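Side-chain contact in synaptic vesicle membrane protein VAT-1 homolog-like (Homo sapiens, PDB 4A27), which is probably a zinc-binding oxidoreductase of the quinone oxidoreductase branch of the zinc-containing alcohol dehydrogenase family: residues Ala90-Asn95 against Glu99-Pro104. Residues are numbered along the deposited sequence; the frame is centred on the assembly and turned at random.
Sequences AFVNYN and EVVCTP
Thr103 meets the backbone of Phe91 and the side chain of Val92 with the two branches of its side chain doing different work. Its OG1, turned away from its own backbone N (chi1 -161°), lies 3.0 Å from Phe91 O, a hydrogen-bonding distance, and 2.8 Å from a water that accepts from Asn93 N. CG2 of Thr103 turns instead to the CB of Ala90, 4.2 Å off. Val92 crosses Thr103 at a slant: its CB lies 3.8 Å from Thr103 OG1, while its CG2, anti to the backbone N, runs on to touch CG1 of Val101 at 4.0 Å and lies equally near Cys102 O. Val101 thus offers one methyl to Val92, and its other, CG2, to the carbonyl of Asn95. Beside that methyl a second water donates to both Asn95 O and Val100 O, bridging the two backbones where they draw apart. A valine in place of Thr103 would probably leave Phe91 O and the water at Asn93 without their shared hydroxyl partner. Residues 90-95 carry the end of strand 87-91 into a loop with an inverse gamma turn centred on Asn93, and the end of that strand and the loop after it lie against strand 100-104 in the buried interior of the GroES-like domain, side chains of strand 100-104 reaching backbone carbonyls and Val92. Strand 100-104 pairs with strand 32-42, whose Ile35 and Val37 pack on Ala90 and Val101; strand 108-110 adds Val108 against Ala90 and Thr103, and the ring of Phe91 leads off to helix 280-285.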
loop_
_atom_site.group_PDB
_atom_site.type_symbol
_atom_site.label_atom_id
_atom_site.label_comp_id
_atom_site.label_asym_id
_atom_site.label_seq_id
_atom_site.Cartn_x
_atom_site.Cartn_y
_atom_site.Cartn_z
ATOM N N ALA A 90 26.517 9.287 2.856
ATOM C CA ALA A 90 25.765 9.957 3.891
ATOM C C ALA A 90 24.732 10.879 3.322
ATOM O O ALA A 90 24.916 11.407 2.225
ATOM C CB ALA A 90 26.726 10.761 4.825
ATOM N N PHE A 91 23.629 11.010 4.053
ATOM C CA PHE A 91 22.623 12.006 3.752
ATOM C C PHE A 91 22.979 13.209 4.594
ATOM O O PHE A 91 23.462 13.063 5.709
ATOM C CB PHE A 91 21.217 11.545 4.172
ATOM C CG PHE A 91 20.639 10.436 3.335
ATOM C CD1 PHE A 91 20.143 10.694 2.073
ATOM C CD2 PHE A 91 20.543 9.132 3.826
ATOM C CE1 PHE A 91 19.600 9.670 1.327
ATOM C CE2 PHE A 91 19.995 8.114 3.074
ATOM C CZ PHE A 91 19.512 8.385 1.848
ATOM N N VAL A 92 22.672 14.385 4.114
ATOM C CA VAL A 92 22.937 15.556 4.906
ATOM C C VAL A 92 21.889 16.581 4.544
ATOM O O VAL A 92 21.463 16.655 3.385
ATOM C CB VAL A 92 24.406 16.043 4.730
ATOM C CG1 VAL A 92 24.698 16.371 3.327
ATOM C CG2 VAL A 92 24.671 17.264 5.624
ATOM N N ASN A 93 21.390 17.287 5.556
ATOM C CA ASN A 93 20.275 18.192 5.358
ATOM C C ASN A 93 20.857 19.490 4.858
ATOM O O ASN A 93 21.089 20.415 5.623
ATOM C CB ASN A 93 19.469 18.366 6.669
ATOM C CG ASN A 93 18.110 19.037 6.456
ATOM O OD1 ASN A 93 17.703 19.347 5.341
ATOM N ND2 ASN A 93 17.393 19.243 7.549
ATOM N N TYR A 94 21.101 19.546 3.554
ATOM C CA TYR A 94 21.832 20.664 2.911
ATOM C C TYR A 94 23.281 20.538 3.267
ATOM O O TYR A 94 23.667 19.655 4.050
ATOM C CB TYR A 94 21.310 22.058 3.328
ATOM C CG TYR A 94 19.930 22.343 2.842
ATOM C CD1 TYR A 94 19.713 22.845 1.567
ATOM C CD2 TYR A 94 18.837 22.089 3.636
ATOM C CE1 TYR A 94 18.432 23.083 1.089
ATOM C CE2 TYR A 94 17.551 22.311 3.168
ATOM C CZ TYR A 94 17.355 22.807 1.893
ATOM O OH TYR A 94 16.060 23.049 1.450
ATOM N N ASN A 95 24.093 21.392 2.658
ATOM C CA ASN A 95 25.535 21.487 2.985
ATOM C C ASN A 95 26.424 20.385 2.434
ATOM O O ASN A 95 27.605 20.355 2.740
ATOM C CB ASN A 95 25.780 21.622 4.492
ATOM C CG ASN A 95 25.223 22.907 5.050
ATOM O OD1 ASN A 95 25.605 23.975 4.632
ATOM N ND2 ASN A 95 24.305 22.806 5.980
ATOM N N GLU A 99 33.819 20.772 0.515
ATOM C CA GLU A 99 34.935 19.883 0.763
ATOM C C GLU A 99 34.798 19.106 2.059
ATOM O O GLU A 99 35.370 18.019 2.187
ATOM C CB GLU A 99 36.264 20.680 0.741
ATOM C CG GLU A 99 36.629 21.130 -0.668
ATOM C CD GLU A 99 37.893 21.981 -0.769
ATOM O OE1 GLU A 99 38.118 22.862 0.094
ATOM O OE2 GLU A 99 38.638 21.774 -1.750
ATOM N N VAL A 100 34.094 19.677 3.039
ATOM C CA VAL A 100 33.874 19.034 4.340
ATOM C C VAL A 100 32.440 19.235 4.817
ATOM O O VAL A 100 31.826 20.301 4.600
ATOM C CB VAL A 100 34.865 19.582 5.445
ATOM C CG1 VAL A 100 34.669 18.877 6.761
ATOM C CG2 VAL A 100 36.343 19.438 5.017
ATOM N N VAL A 101 31.926 18.179 5.450
ATOM C CA VAL A 101 30.540 18.050 5.877
ATOM C C VAL A 101 30.502 17.422 7.266
ATOM O O VAL A 101 31.193 16.439 7.534
ATOM C CB VAL A 101 29.733 17.152 4.845
ATOM C CG1 VAL A 101 28.614 16.408 5.490
ATOM C CG2 VAL A 101 29.199 18.007 3.674
ATOM N N CYS A 102 29.662 17.956 8.135
ATOM C CA CYS A 102 29.333 17.307 9.386
ATOM C C CYS A 102 27.863 16.887 9.325
ATOM O O CYS A 102 27.025 17.622 8.805
ATOM C CB CYS A 102 29.603 18.249 10.575
ATOM S SG CYS A 102 31.401 18.452 10.949
ATOM N N THR A 103 27.557 15.688 9.821
ATOM C CA THR A 103 26.172 15.176 9.809
ATOM C C THR A 103 25.968 14.142 10.935
ATOM O O THR A 103 26.916 13.410 11.293
ATOM C CB THR A 103 25.810 14.541 8.404
ATOM O OG1 THR A 103 24.378 14.449 8.229
ATOM C CG2 THR A 103 26.470 13.168 8.235
ATOM N N PRO A 104 24.745 14.090 11.506
ATOM C CA PRO A 104 24.471 13.124 12.572
ATOM C C PRO A 104 24.749 11.691 12.122
ATOM O O PRO A 104 24.456 11.328 10.989
ATOM C CB PRO A 104 22.988 13.339 12.873
ATOM C CG PRO A 104 22.710 14.738 12.487
ATOM C CD PRO A 104 23.600 15.004 11.286
HETATM O O HOH W 1 22.617 16.567 8.339
HETATM O O HOH W 2 29.371 21.010 4.663
#